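Local atomic coordinates of catalase-3 (Neurospora crassa, PDB entry 4AJ9), a protein that breaks down hydrogen peroxide into water and oxygen at a heme cofactor, probably protecting aerobic cells from peroxide damage. Residues V240-Q245 against Y621-P626; S578-T583 against S614-D619; K645-Y650 against F670-A675. All coordinates share one frame; numbering follows the deposited sequence.

Contact 1: V240-Q245 against Y621-P626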
ATOM      1  N   VAL C 240     -38.921 -15.336  -8.526  1.00  4.78           N
ATOM      2  CA  VAL C 240     -39.801 -14.169  -8.458  1.00  6.40           C
ATOM      3  C   VAL C 240     -39.304 -13.258  -7.330  1.00  8.56           C
ATOM      4  O   VAL C 240     -38.604 -13.722  -6.431  1.00  6.97           O
ATOM      5  CB  VAL C 240     -41.297 -14.562  -8.277  1.00  7.52           C
ATOM      6  CG1 VAL C 240     -41.762 -15.381  -9.483  1.00  6.19           C
ATOM      7  CG2 VAL C 240     -41.514 -15.344  -6.986  1.00 10.22           C
ATOM      8  N   TRP C 241     -39.631 -11.971  -7.392  1.00  7.83           N
ATOM      9  CA  TRP C 241     -39.054 -11.007  -6.452  1.00  8.25           C
ATOM     10  C   TRP C 241     -39.337 -11.339  -4.980  1.00 13.21           C
ATOM     11  O   TRP C 241     -38.422 -11.348  -4.144  1.00  8.38           O
ATOM     12  CB  TRP C 241     -39.488  -9.576  -6.784  1.00  8.40           C
ATOM     13  CG  TRP C 241     -38.931  -8.565  -5.825  1.00  6.78           C
ATOM     14  CD1 TRP C 241     -39.642  -7.697  -5.045  1.00  6.41           C
ATOM     15  CD2 TRP C 241     -37.548  -8.347  -5.511  1.00  6.80           C
ATOM     16  NE1 TRP C 241     -38.784  -6.940  -4.276  1.00  7.88           N
ATOM     17  CE2 TRP C 241     -37.496  -7.322  -4.542  1.00  6.56           C
ATOM     18  CE3 TRP C 241     -36.350  -8.917  -5.956  1.00  9.47           C
ATOM     19  CZ2 TRP C 241     -36.291  -6.842  -4.022  1.00 10.96           C
ATOM     20  CZ3 TRP C 241     -35.151  -8.451  -5.427  1.00  7.12           C
ATOM     21  CH2 TRP C 241     -35.132  -7.422  -4.471  1.00  6.13           C
ATOM     22  N   GLU C 242     -40.598 -11.629  -4.671  1.00 11.48           N
ATOM     23  CA  GLU C 242     -40.994 -11.955  -3.304  1.00 10.64           C
ATOM     24  C   GLU C 242     -40.236 -13.166  -2.751  1.00  8.45           C
ATOM     25  O   GLU C 242     -40.048 -13.278  -1.551  1.00  6.64           O
ATOM     26  CB  GLU C 242     -42.521 -12.157  -3.192  1.00 10.84           C
ATOM     27  CG  GLU C 242     -43.129 -13.140  -4.178  1.00 11.65           C
ATOM     28  CD  GLU C 242     -43.548 -12.502  -5.500  1.00 10.80           C
ATOM     29  OE1 GLU C 242     -42.967 -11.464  -5.893  1.00  7.95           O
ATOM     30  OE2 GLU C 242     -44.462 -13.053  -6.153  1.00 10.96           O
ATOM     31  N   GLU C 243     -39.813 -14.063  -3.638  1.00  8.28           N
ATOM     32  CA  GLU C 243     -39.003 -15.225  -3.287  1.00  7.72           C
ATOM     33  C   GLU C 243     -37.556 -14.814  -3.043  1.00  6.56           C
ATOM     34  O   GLU C 243     -36.951 -15.164  -2.024  1.00  7.81           O
ATOM     35  CB  GLU C 243     -39.035 -16.212  -4.452  1.00  7.58           C
ATOM     36  CG  GLU C 243     -38.194 -17.470  -4.302  1.00  7.99           C
ATOM     37  CD  GLU C 243     -38.303 -18.357  -5.532  1.00  7.35           C
ATOM     38  OE1 GLU C 243     -38.672 -17.829  -6.611  1.00  7.73           O
ATOM     39  OE2 GLU C 243     -38.047 -19.577  -5.423  1.00  9.29           O
ATOM     40  N   ALA C 244     -36.999 -14.088  -4.009  1.00  5.49           N
ATOM     41  CA  ALA C 244     -35.611 -13.623  -3.942  1.00  6.49           C
ATOM     42  C   ALA C 244     -35.323 -12.847  -2.661  1.00  5.24           C
ATOM     43  O   ALA C 244     -34.222 -12.928  -2.116  1.00  6.78           O
ATOM     44  CB  ALA C 244     -35.275 -12.769  -5.164  1.00  9.14           C
ATOM     45  N   GLN C 245     -36.320 -12.116  -2.170  1.00 10.10           N
ATOM     46  CA  GLN C 245     -36.153 -11.324  -0.953  1.00 10.23           C
ATOM     47  C   GLN C 245     -36.002 -12.187   0.294  1.00  5.86           C
ATOM     48  O   GLN C 245     -35.134 -11.937   1.120  1.00  5.99           O
ATOM     49  CB  GLN C 245     -37.324 -10.374  -0.762  1.00 13.42           C
ATOM     50  CG  GLN C 245     -37.349  -9.214  -1.720  1.00  9.20           C
ATOM     51  CD  GLN C 245     -38.253  -8.127  -1.215  1.00  8.93           C
ATOM     52  OE1 GLN C 245     -39.453  -8.333  -1.070  1.00 14.25           O
ATOM     53  NE2 GLN C 245     -37.678  -6.973  -0.898  1.00 16.91           N
ATOM     54  N   TYR C 621     -45.984 -22.803  -3.230  1.00  8.67           N
ATOM     55  CA  TYR C 621     -47.115 -22.584  -4.128  1.00 11.85           C
ATOM     56  C   TYR C 621     -47.162 -21.159  -4.669  1.00 11.18           C
ATOM     57  O   TYR C 621     -47.282 -20.960  -5.876  1.00 13.40           O
ATOM     58  CB  TYR C 621     -48.443 -22.934  -3.471  1.00  9.97           C
ATOM     59  CG  TYR C 621     -49.625 -22.597  -4.355  1.00  9.60           C
ATOM     60  CD1 TYR C 621     -50.079 -23.492  -5.327  1.00 15.10           C
ATOM     61  CD2 TYR C 621     -50.277 -21.384  -4.229  1.00 11.38           C
ATOM     62  CE1 TYR C 621     -51.162 -23.175  -6.143  1.00 13.73           C
ATOM     63  CE2 TYR C 621     -51.348 -21.061  -5.036  1.00 20.09           C
ATOM     64  CZ  TYR C 621     -51.790 -21.953  -5.986  1.00 19.09           C
ATOM     65  OH  TYR C 621     -52.863 -21.595  -6.773  1.00 15.48           O
ATOM     66  N   ARG C 622     -47.073 -20.166  -3.786  1.00  8.96           N
ATOM     67  CA  ARG C 622     -47.196 -18.779  -4.220  1.00  9.39           C
ATOM     68  C   ARG C 622     -46.065 -18.308  -5.133  1.00 10.00           C
ATOM     69  O   ARG C 622     -46.245 -17.398  -5.931  1.00 11.13           O
ATOM     70  CB  ARG C 622     -47.297 -17.842  -3.020  1.00 11.56           C
ATOM     71  CG  ARG C 622     -48.632 -17.140  -2.943  1.00 27.53           C
ATOM     72  CD  ARG C 622     -49.588 -17.848  -2.024  1.00 21.45           C
ATOM     73  NE  ARG C 622     -49.466 -17.333  -0.669  1.00 29.09           N
ATOM     74  CZ  ARG C 622     -50.484 -16.949   0.095  1.00 23.67           C
ATOM     75  NH1 ARG C 622     -51.734 -17.008  -0.350  1.00 31.43           N
ATOM     76  NH2 ARG C 622     -50.240 -16.492   1.315  1.00 10.66           N
ATOM     77  N   TRP C 623     -44.894 -18.913  -4.983  1.00  8.34           N
ATOM     78  CA  TRP C 623     -43.734 -18.560  -5.784  1.00 13.53           C
ATOM     79  C   TRP C 623     -43.684 -19.345  -7.095  1.00  9.31           C
ATOM     80  O   TRP C 623     -42.685 -19.302  -7.822  1.00 14.45           O
ATOM     81  CB  TRP C 623     -42.469 -18.787  -4.957  1.00  8.96           C
ATOM     82  CG  TRP C 623     -42.419 -17.884  -3.756  1.00  7.86           C
ATOM     83  CD1 TRP C 623     -43.133 -16.736  -3.567  1.00 10.76           C
ATOM     84  CD2 TRP C 623     -41.615 -18.055  -2.585  1.00  7.94           C
ATOM     85  NE1 TRP C 623     -42.815 -16.173  -2.350  1.00  8.86           N
ATOM     86  CE2 TRP C 623     -41.889 -16.968  -1.726  1.00 10.53           C
ATOM     87  CE3 TRP C 623     -40.687 -19.023  -2.179  1.00  6.01           C
ATOM     88  CZ2 TRP C 623     -41.267 -16.820  -0.482  1.00  6.59           C
ATOM     89  CZ3 TRP C 623     -40.075 -18.880  -0.936  1.00  5.76           C
ATOM     90  CH2 TRP C 623     -40.361 -17.779  -0.111  1.00  5.71           C
ATOM     91  N   GLY C 624     -44.770 -20.054  -7.395  1.00 11.57           N
ATOM     92  CA  GLY C 624     -44.934 -20.731  -8.673  1.00 11.43           C
ATOM     93  C   GLY C 624     -44.231 -22.070  -8.859  1.00 11.39           C
ATOM     94  O   GLY C 624     -44.118 -22.557  -9.985  1.00 12.34           O
ATOM     95  N   LYS C 625     -43.762 -22.671  -7.770  1.00  9.99           N
ATOM     96  CA  LYS C 625     -43.058 -23.951  -7.850  1.00  4.99           C
ATOM     97  C   LYS C 625     -44.022 -25.119  -8.064  1.00 11.39           C
ATOM     98  O   LYS C 625     -45.183 -25.061  -7.647  1.00 12.44           O
ATOM     99  CB  LYS C 625     -42.253 -24.216  -6.568  1.00  6.29           C
ATOM    100  CG  LYS C 625     -41.273 -23.134  -6.187  1.00  7.12           C
ATOM    101  CD  LYS C 625     -40.519 -23.487  -4.902  1.00  7.59           C
ATOM    102  CE  LYS C 625     -39.690 -22.310  -4.407  1.00  6.06           C
ATOM    103  NZ  LYS C 625     -38.667 -21.933  -5.435  1.00  9.65           N
ATOM    104  N   PRO C 626     -43.543 -26.184  -8.716  1.00  7.62           N
ATOM    105  CA  PRO C 626     -44.279 -27.452  -8.667  1.00 13.39           C
ATOM    106  C   PRO C 626     -44.436 -27.862  -7.209  1.00 12.37           C
ATOM    107  O   PRO C 626     -43.429 -27.937  -6.505  1.00 11.07           O
ATOM    108  CB  PRO C 626     -43.336 -28.442  -9.355  1.00  8.77           C
ATOM    109  CG  PRO C 626     -42.367 -27.618 -10.113  1.00 11.44           C
ATOM    110  CD  PRO C 626     -42.272 -26.287  -9.454  1.00  8.50           C
TER
HETATM  111  O   HOH W   1     -46.157 -14.514  -5.081  1.00 11.65           O
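The Trp623 indole lies with one face against the first turn of helix 241-250, where Glu243 CA sits 3.7 Å above the ring plane and over its centre. Glu243 CB makes a CH-pi contact on the same face of the indole, 3.9 Å from the centroid of the Trp623 five-membered ring and 18° off the normal. With CG anti to the backbone N (chi1 177°), the Glu243 chain then runs on past the six-membered ring, CG lying 3.6 Å from Trp623 CE3. The pyrrole end of the indole is approached obliquely: Glu242 CG comes within 3.6 Å of Trp623 NE1, and Val240 CG2 stays near Trp623 CD1. A water bridges Glu242 OE2 and the carbonyl oxygen of Arg622, giving the two segments a polar link beside the ring.

Beyond the indole the Glu243 carboxylate meets Lys625 tip to tip in a salt bridge; the modelled 2.4 Å from OE2 to NZ is very short, and its exact length is doubtful. The N-cap residue Val240 gives its backbone N-H to Glu243 OE1, three residues on (3.2 Å, 164°). The same OE1 also pairs with Lys669, whose NZ bonds to Trp623 O, while Lys625 NZ bonds to Phe585 O. One buried glutamate thus binds the N-cap residue of a catalase-core helix and pairs with two lysines. Its position at the helix N-terminus, paired with two ammonium groups, would be expected to favour the charged carboxylate, and its aliphatic stem supplies the surface on which the tryptophan rests.

Contact 2: S578-T583 against S614-D619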
ATOM      1  N   SER C 578     -37.066 -26.441  11.350  1.00  8.14           N
ATOM      2  CA  SER C 578     -36.516 -25.187  11.870  1.00  6.80           C
ATOM      3  C   SER C 578     -35.536 -24.586  10.870  1.00  6.42           C
ATOM      4  O   SER C 578     -35.553 -23.380  10.612  1.00  7.40           O
ATOM      5  CB  SER C 578     -35.825 -25.425  13.225  1.00  9.62           C
ATOM      6  OG  SER C 578     -35.288 -24.218  13.755  1.00  8.39           O
ATOM      7  N   ALA C 579     -34.707 -25.443  10.283  1.00 10.40           N
ATOM      8  CA  ALA C 579     -33.661 -25.014   9.364  1.00 12.30           C
ATOM      9  C   ALA C 579     -34.139 -24.862   7.920  1.00 10.39           C
ATOM     10  O   ALA C 579     -33.393 -24.373   7.067  1.00 12.23           O
ATOM     11  CB  ALA C 579     -32.489 -25.982   9.426  1.00  9.08           C
ATOM     12  N   ALA C 580     -35.371 -25.278   7.641  1.00  7.09           N
ATOM     13  CA  ALA C 580     -35.851 -25.343   6.255  1.00  8.18           C
ATOM     14  C   ALA C 580     -36.629 -24.114   5.802  1.00 11.89           C
ATOM     15  O   ALA C 580     -37.289 -23.432   6.595  1.00  9.49           O
ATOM     16  CB  ALA C 580     -36.688 -26.588   6.034  1.00  7.53           C
ATOM     17  N   ASP C 581     -36.555 -23.846   4.505  1.00 12.50           N
ATOM     18  CA  ASP C 581     -37.343 -22.786   3.902  1.00  7.31           C
ATOM     19  C   ASP C 581     -37.638 -23.148   2.446  1.00  7.16           C
ATOM     20  O   ASP C 581     -36.849 -23.829   1.802  1.00  6.94           O
ATOM     21  CB  ASP C 581     -36.608 -21.449   3.995  1.00  6.14           C
ATOM     22  CG  ASP C 581     -37.484 -20.281   3.602  1.00  6.81           C
ATOM     23  OD1 ASP C 581     -38.236 -19.778   4.473  1.00  8.25           O
ATOM     24  OD2 ASP C 581     -37.429 -19.874   2.425  1.00  6.76           O
ATOM     25  N   ALA C 582     -38.769 -22.692   1.926  1.00  7.48           N
ATOM     26  CA  ALA C 582     -39.144 -23.033   0.558  1.00  9.29           C
ATOM     27  C   ALA C 582     -38.145 -22.493  -0.468  1.00  8.71           C
ATOM     28  O   ALA C 582     -38.003 -23.063  -1.549  1.00  9.17           O
ATOM     29  CB  ALA C 582     -40.537 -22.523   0.247  1.00  7.96           C
ATOM     30  N   THR C 583     -37.477 -21.386  -0.131  1.00  8.07           N
ATOM     31  CA  THR C 583     -36.533 -20.741  -1.044  1.00  5.55           C
ATOM     32  C   THR C 583     -35.393 -21.672  -1.456  1.00  8.13           C
ATOM     33  O   THR C 583     -34.718 -21.425  -2.458  1.00  7.83           O
ATOM     34  CB  THR C 583     -35.907 -19.453  -0.442  1.00  4.77           C
ATOM     35  OG1 THR C 583     -35.323 -19.746   0.838  1.00  4.68           O
ATOM     36  CG2 THR C 583     -36.941 -18.341  -0.306  1.00  8.33           C
ATOM     37  N   SER C 614     -46.617 -25.473   7.010  1.00 12.11           N
ATOM     38  CA  SER C 614     -47.585 -24.750   6.188  1.00 12.30           C
ATOM     39  C   SER C 614     -46.961 -23.593   5.415  1.00 15.87           C
ATOM     40  O   SER C 614     -47.346 -23.325   4.278  1.00  7.71           O
ATOM     41  CB  SER C 614     -48.734 -24.210   7.044  1.00 15.37           C
ATOM     42  OG  SER C 614     -49.436 -25.258   7.676  1.00 23.19           O
ATOM     43  N   GLN C 615     -46.026 -22.882   6.036  1.00  7.50           N
ATOM     44  CA  GLN C 615     -45.442 -21.709   5.385  1.00 10.94           C
ATOM     45  C   GLN C 615     -44.618 -22.142   4.177  1.00  5.76           C
ATOM     46  O   GLN C 615     -44.641 -21.493   3.133  1.00  9.84           O
ATOM     47  CB  GLN C 615     -44.568 -20.913   6.363  1.00  9.91           C
ATOM     48  CG  GLN C 615     -44.138 -19.548   5.834  1.00  6.67           C
ATOM     49  CD  GLN C 615     -45.313 -18.631   5.579  1.00 16.45           C
ATOM     50  OE1 GLN C 615     -46.076 -18.315   6.496  1.00 10.78           O
ATOM     51  NE2 GLN C 615     -45.464 -18.185   4.330  1.00 14.01           N
ATOM     52  N   ILE C 616     -43.888 -23.242   4.338  1.00  6.48           N
ATOM     53  CA  ILE C 616     -43.077 -23.803   3.263  1.00  7.49           C
ATOM     54  C   ILE C 616     -43.937 -24.189   2.066  1.00 12.22           C
ATOM     55  O   ILE C 616     -43.586 -23.907   0.916  1.00  9.57           O
ATOM     56  CB  ILE C 616     -42.275 -25.030   3.742  1.00  7.69           C
ATOM     57  CG1 ILE C 616     -41.221 -24.611   4.772  1.00 10.14           C
ATOM     58  CG2 ILE C 616     -41.568 -25.711   2.560  1.00  9.81           C
ATOM     59  CD1 ILE C 616     -40.440 -25.770   5.365  1.00  7.22           C
ATOM     60  N   LEU C 617     -45.064 -24.845   2.330  1.00 14.37           N
ATOM     61  CA  LEU C 617     -45.932 -25.279   1.237  1.00 12.90           C
ATOM     62  C   LEU C 617     -46.599 -24.073   0.597  1.00 11.13           C
ATOM     63  O   LEU C 617     -46.764 -24.021  -0.621  1.00  9.51           O
ATOM     64  CB  LEU C 617     -46.989 -26.260   1.735  1.00 14.06           C
ATOM     65  CG  LEU C 617     -47.783 -26.990   0.650  1.00 16.58           C
ATOM     66  CD1 LEU C 617     -46.834 -27.712  -0.286  1.00  7.96           C
ATOM     67  CD2 LEU C 617     -48.786 -27.972   1.270  1.00  7.04           C
ATOM     68  N   THR C 618     -46.979 -23.107   1.432  1.00  6.17           N
ATOM     69  CA  THR C 618     -47.593 -21.874   0.961  1.00 11.38           C
ATOM     70  C   THR C 618     -46.627 -21.069   0.083  1.00 19.75           C
ATOM     71  O   THR C 618     -46.999 -20.628  -1.011  1.00  8.87           O
ATOM     72  CB  THR C 618     -48.096 -21.005   2.145  1.00 10.67           C
ATOM     73  OG1 THR C 618     -49.124 -21.714   2.858  1.00 11.85           O
ATOM     74  CG2 THR C 618     -48.649 -19.679   1.656  1.00 16.48           C
ATOM     75  N   ASP C 619     -45.394 -20.886   0.557  1.00 10.53           N
ATOM     76  CA  ASP C 619     -44.382 -20.152  -0.203  1.00 10.59           C
ATOM     77  C   ASP C 619     -44.157 -20.849  -1.538  1.00  7.57           C
ATOM     78  O   ASP C 619     -44.186 -20.219  -2.585  1.00 11.50           O
ATOM     79  CB  ASP C 619     -43.040 -20.093   0.542  1.00  7.75           C
ATOM     80  CG  ASP C 619     -43.054 -19.153   1.756  1.00  9.90           C
ATOM     81  OD1 ASP C 619     -43.887 -18.225   1.811  1.00  8.36           O
ATOM     82  OD2 ASP C 619     -42.206 -19.344   2.661  1.00  7.99           O
TER
HETATM   83  O   HOH W   2     -40.568 -18.217   4.514  1.00 13.34           O
HETATM   84  O   HOH W   3     -40.739 -21.379   3.402  1.00 13.83           O
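Asp581 OD2, on a residue whose CA touches Ile616 across the contact, is gripped twice by Thr583. The hydroxyl OG1 donates to it at 2.6 Å, and the backbone N of Thr583 at 3.0 Å closes an Asx turn; the two donors come from opposite faces of the carboxylate plane, which should restrain its rotation. The other oxygen, Asp581 OD1, faces Asp619 OD2 across 4.4 Å. Two waters lie between these like charges, one of them only weakly bonded to Asp581 OD1; the weakly bonded one accepts from Ala582 N at 2.8 Å. Lys250 forms a long, weak ion pair with Asp581 OD1, and this pair and the waters would be expected to ease the repulsion. On Asp619 the far oxygen OD1 takes a bond from Gln615 NE2, which arrives from above the carboxylate plane. Gln615 OE1 bonds Gln615 of the second subunit.

Beside this wet edge the packing is close and mostly apolar. Ala582 CB points at the helix and presses against both Ile616 O, 3.4 Å away, and Asp619 CB at 3.5 Å. Ile616 extends its chain (chi2 176°), and its CD1 meets Ala580 CB at 3.9 Å.

The loop between strands 575-576 and 587-590 is thereby packed on helix 612-622 of the C-terminal domain. Ile616 also touches Val588 of strand 587-590 in the parallel sheet, whereas Thr583 turns to Val246 and Leu247 of helix 241-250.

Contact 3: K645-Y650 against F670-A675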
ATOM      1  N   LYS C 645     -56.055 -30.195  -8.586  1.00 29.07           N
ATOM      2  CA  LYS C 645     -56.002 -30.270 -10.043  1.00 35.38           C
ATOM      3  C   LYS C 645     -55.490 -29.001 -10.732  1.00 36.08           C
ATOM      4  O   LYS C 645     -55.678 -28.829 -11.934  1.00 36.58           O
ATOM      5  CB  LYS C 645     -57.371 -30.657 -10.611  1.00 56.22           C
ATOM      6  CG  LYS C 645     -57.694 -32.138 -10.492  1.00 55.71           C
ATOM      7  CD  LYS C 645     -59.076 -32.449 -11.039  1.00 66.78           C
ATOM      8  CE  LYS C 645     -59.258 -33.944 -11.260  1.00 74.99           C
ATOM      9  NZ  LYS C 645     -58.364 -34.459 -12.337  1.00 58.90           N
ATOM     10  N   GLU C 646     -54.838 -28.121  -9.982  1.00 28.35           N
ATOM     11  CA  GLU C 646     -54.225 -26.941 -10.583  1.00 22.08           C
ATOM     12  C   GLU C 646     -52.968 -27.312 -11.364  1.00 20.01           C
ATOM     13  O   GLU C 646     -52.341 -28.347 -11.112  1.00 15.44           O
ATOM     14  CB  GLU C 646     -53.870 -25.909  -9.513  1.00 21.24           C
ATOM     15  CG  GLU C 646     -55.061 -25.288  -8.830  1.00 30.10           C
ATOM     16  CD  GLU C 646     -54.658 -24.211  -7.851  1.00 29.86           C
ATOM     17  OE1 GLU C 646     -53.700 -23.464  -8.153  1.00 20.59           O
ATOM     18  OE2 GLU C 646     -55.301 -24.108  -6.783  1.00 34.61           O
ATOM     19  N   ALA C 647     -52.602 -26.461 -12.314  1.00 15.87           N
ATOM     20  CA  ALA C 647     -51.347 -26.627 -13.025  1.00 19.86           C
ATOM     21  C   ALA C 647     -50.207 -26.526 -12.013  1.00 14.71           C
ATOM     22  O   ALA C 647     -50.205 -25.630 -11.172  1.00 14.89           O
ATOM     23  CB  ALA C 647     -51.205 -25.562 -14.098  1.00 27.22           C
ATOM     24  N   GLY C 648     -49.265 -27.461 -12.077  1.00 14.71           N
ATOM     25  CA  GLY C 648     -48.114 -27.440 -11.192  1.00 14.88           C
ATOM     26  C   GLY C 648     -48.416 -27.992  -9.817  1.00 12.22           C
ATOM     27  O   GLY C 648     -47.595 -27.882  -8.904  1.00 13.20           O
ATOM     28  N   VAL C 649     -49.605 -28.572  -9.659  1.00 14.68           N
ATOM     29  CA  VAL C 649     -49.977 -29.215  -8.402  1.00 13.13           C
ATOM     30  C   VAL C 649     -50.223 -30.691  -8.670  1.00 15.97           C
ATOM     31  O   VAL C 649     -50.987 -31.038  -9.562  1.00 18.80           O
ATOM     32  CB  VAL C 649     -51.235 -28.584  -7.771  1.00 14.57           C
ATOM     33  CG1 VAL C 649     -51.611 -29.334  -6.497  1.00 14.28           C
ATOM     34  CG2 VAL C 649     -51.004 -27.096  -7.479  1.00 12.35           C
ATOM     35  N   TYR C 650     -49.558 -31.557  -7.911  1.00  9.26           N
ATOM     36  CA  TYR C 650     -49.643 -32.983  -8.170  1.00  9.73           C
ATOM     37  C   TYR C 650     -50.067 -33.743  -6.929  1.00 18.69           C
ATOM     38  O   TYR C 650     -49.465 -33.611  -5.869  1.00 22.61           O
ATOM     39  CB  TYR C 650     -48.304 -33.503  -8.688  1.00 12.44           C
ATOM     40  CG  TYR C 650     -47.774 -32.650  -9.802  1.00 12.84           C
ATOM     41  CD1 TYR C 650     -48.193 -32.846 -11.113  1.00 15.57           C
ATOM     42  CD2 TYR C 650     -46.890 -31.617  -9.542  1.00 10.05           C
ATOM     43  CE1 TYR C 650     -47.721 -32.048 -12.133  1.00 15.88           C
ATOM     44  CE2 TYR C 650     -46.419 -30.813 -10.548  1.00 13.89           C
ATOM     45  CZ  TYR C 650     -46.832 -31.030 -11.841  1.00 15.88           C
ATOM     46  OH  TYR C 650     -46.348 -30.219 -12.846  1.00 14.43           O
ATOM     47  N   PHE C 670     -44.783 -21.858 -12.602  1.00 12.57           N
ATOM     48  CA  PHE C 670     -46.139 -21.907 -13.106  1.00 11.16           C
ATOM     49  C   PHE C 670     -46.777 -20.532 -13.055  1.00 13.02           C
ATOM     50  O   PHE C 670     -47.299 -20.108 -12.028  1.00 14.89           O
ATOM     51  CB  PHE C 670     -46.938 -22.973 -12.361  1.00 18.29           C
ATOM     52  CG  PHE C 670     -46.573 -24.359 -12.777  1.00 13.80           C
ATOM     53  CD1 PHE C 670     -45.440 -24.971 -12.268  1.00 10.71           C
ATOM     54  CD2 PHE C 670     -47.316 -25.025 -13.740  1.00 19.03           C
ATOM     55  CE1 PHE C 670     -45.079 -26.236 -12.678  1.00 12.43           C
ATOM     56  CE2 PHE C 670     -46.962 -26.294 -14.155  1.00 14.89           C
ATOM     57  CZ  PHE C 670     -45.839 -26.904 -13.618  1.00 10.39           C
ATOM     58  N   LEU C 671     -46.717 -19.843 -14.190  1.00 13.98           N
ATOM     59  CA  LEU C 671     -47.045 -18.423 -14.268  1.00 14.60           C
ATOM     60  C   LEU C 671     -48.540 -18.130 -14.183  1.00 14.44           C
ATOM     61  O   LEU C 671     -48.944 -16.966 -14.119  1.00 11.37           O
ATOM     62  CB  LEU C 671     -46.473 -17.822 -15.555  1.00 15.70           C
ATOM     63  CG  LEU C 671     -44.957 -17.924 -15.726  1.00 20.57           C
ATOM     64  CD1 LEU C 671     -44.519 -17.254 -17.037  1.00 20.80           C
ATOM     65  CD2 LEU C 671     -44.244 -17.307 -14.530  1.00 16.44           C
ATOM     66  N   GLU C 672     -49.364 -19.171 -14.176  1.00 16.53           N
ATOM     67  CA  GLU C 672     -50.801 -18.947 -14.064  1.00 15.29           C
ATOM     68  C   GLU C 672     -51.156 -18.452 -12.673  1.00 20.40           C
ATOM     69  O   GLU C 672     -52.270 -17.990 -12.444  1.00 18.73           O
ATOM     70  CB  GLU C 672     -51.601 -20.207 -14.405  1.00 24.51           C
ATOM     71  CG  GLU C 672     -50.908 -21.499 -14.054  1.00 34.12           C
ATOM     72  CD  GLU C 672     -49.914 -21.923 -15.117  1.00 30.57           C
ATOM     73  OE1 GLU C 672     -50.334 -22.141 -16.273  1.00 38.29           O
ATOM     74  OE2 GLU C 672     -48.718 -22.042 -14.795  1.00 37.61           O
ATOM     75  N   ARG C 673     -50.198 -18.535 -11.754  1.00 12.35           N
ATOM     76  CA  ARG C 673     -50.439 -18.181 -10.352  1.00 15.63           C
ATOM     77  C   ARG C 673     -50.187 -16.710 -10.057  1.00 14.44           C
ATOM     78  O   ARG C 673     -50.272 -16.272  -8.904  1.00 18.58           O
ATOM     79  CB  ARG C 673     -49.575 -19.041  -9.432  1.00 16.13           C
ATOM     80  CG  ARG C 673     -49.822 -20.527  -9.598  1.00 15.05           C
ATOM     81  CD  ARG C 673     -49.048 -21.347  -8.584  1.00 11.31           C
ATOM     82  NE  ARG C 673     -49.002 -22.739  -9.009  1.00 10.71           N
ATOM     83  CZ  ARG C 673     -48.096 -23.623  -8.612  1.00 17.08           C
ATOM     84  NH1 ARG C 673     -47.148 -23.274  -7.753  1.00 10.56           N
ATOM     85  NH2 ARG C 673     -48.146 -24.864  -9.078  1.00 13.30           N
ATOM     86  N   PHE C 674     -49.883 -15.944 -11.099  1.00 10.44           N
ATOM     87  CA  PHE C 674     -49.571 -14.531 -10.939  1.00 11.12           C
ATOM     88  C   PHE C 674     -50.553 -13.626 -11.662  1.00 16.64           C
ATOM     89  O   PHE C 674     -50.707 -13.714 -12.879  1.00 20.15           O
ATOM     90  CB  PHE C 674     -48.145 -14.259 -11.410  1.00 14.33           C
ATOM     91  CG  PHE C 674     -47.128 -15.057 -10.665  1.00 15.18           C
ATOM     92  CD1 PHE C 674     -46.808 -16.339 -11.074  1.00 10.26           C
ATOM     93  CD2 PHE C 674     -46.535 -14.552  -9.516  1.00  9.80           C
ATOM     94  CE1 PHE C 674     -45.887 -17.094 -10.377  1.00 10.06           C
ATOM     95  CE2 PHE C 674     -45.614 -15.312  -8.814  1.00 10.13           C
ATOM     96  CZ  PHE C 674     -45.293 -16.578  -9.247  1.00  8.19           C
ATOM     97  N   ALA C 675     -51.211 -12.761 -10.897  1.00 14.84           N
ATOM     98  CA  ALA C 675     -52.187 -11.820 -11.437  1.00 17.90           C
ATOM     99  C   ALA C 675     -51.551 -10.814 -12.398  1.00 19.07           C
ATOM    100  O   ALA C 675     -50.506 -10.234 -12.105  1.00 19.37           O
ATOM    101  CB  ALA C 675     -52.885 -11.077 -10.296  1.00 15.86           C
TER
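Phe670 lays its ring over Gly648, whose CA is 3.3 Å from the ring centroid and only 11° off the normal, a CH-pi contact centred on the face. Gly648 N lies over the same face, 3.3 Å from Phe670 CE2. This closeness requires glycine: a CB at Gly648 would run into Phe670 CG and Arg673 NH2, and the positive phi of 80° suits its place as third residue of the type II turn from Glu646 to Val649. Tyr650 crosses Phe670 at about a right angle and brings its OH to 3.4 Å from Phe670 CZ, while Ala647 CB packs 3.9 Å from Phe670 CD2. An alanine at Phe670 would probably leave a gap against Gly648 and Tyr650 OH, since the ring that fills it would be gone.

Arg673, extended from CG to NE, reaches the same turn. Its NH2 donates to Ala647 O at 3.0 Å, almost straight (175°), in the guanidinium plane and on a carbonyl lone pair. Gly648 O is also near, 3.1 Å from Arg673 NH2. The other terminal nitrogen, NH1, bonds the carbonyl oxygens of Tyr621 and Lys625.

Strand 649-652 is the last of the parallel sheet within this chain, and Gly648 and Tyr650 bond through their backbones to strand 627-630. The segment 670-675, which follows helix 654-667, packs against the turn that leads into strand 649-652, with Phe674 edge-to-face on Phe459 of helix 454-468.

The three contacts form a chain in which contact 1 touches both others. Contacts 1 and 2, centres 11 Å apart, share helix 612-622 and meet where Trp623 CZ3 packs 3.2 Å from Thr583 CG2. Contacts 1 and 3, centres 12 Å apart, are joined by polar atoms: Lys625 O lies 2.7 Å from Arg673 NH1, a probable hydrogen bond, as is the pair Tyr621 OH and Glu646 OE1. Contacts 2 and 3 do not touch, their nearest atoms being about 7 Å apart. Of the three, only contact 1 has one segment in the catalase core and the other in the C-terminal domain. All three lie away from the heme pocket and from His65 and Asn138, the predicted active-site residues.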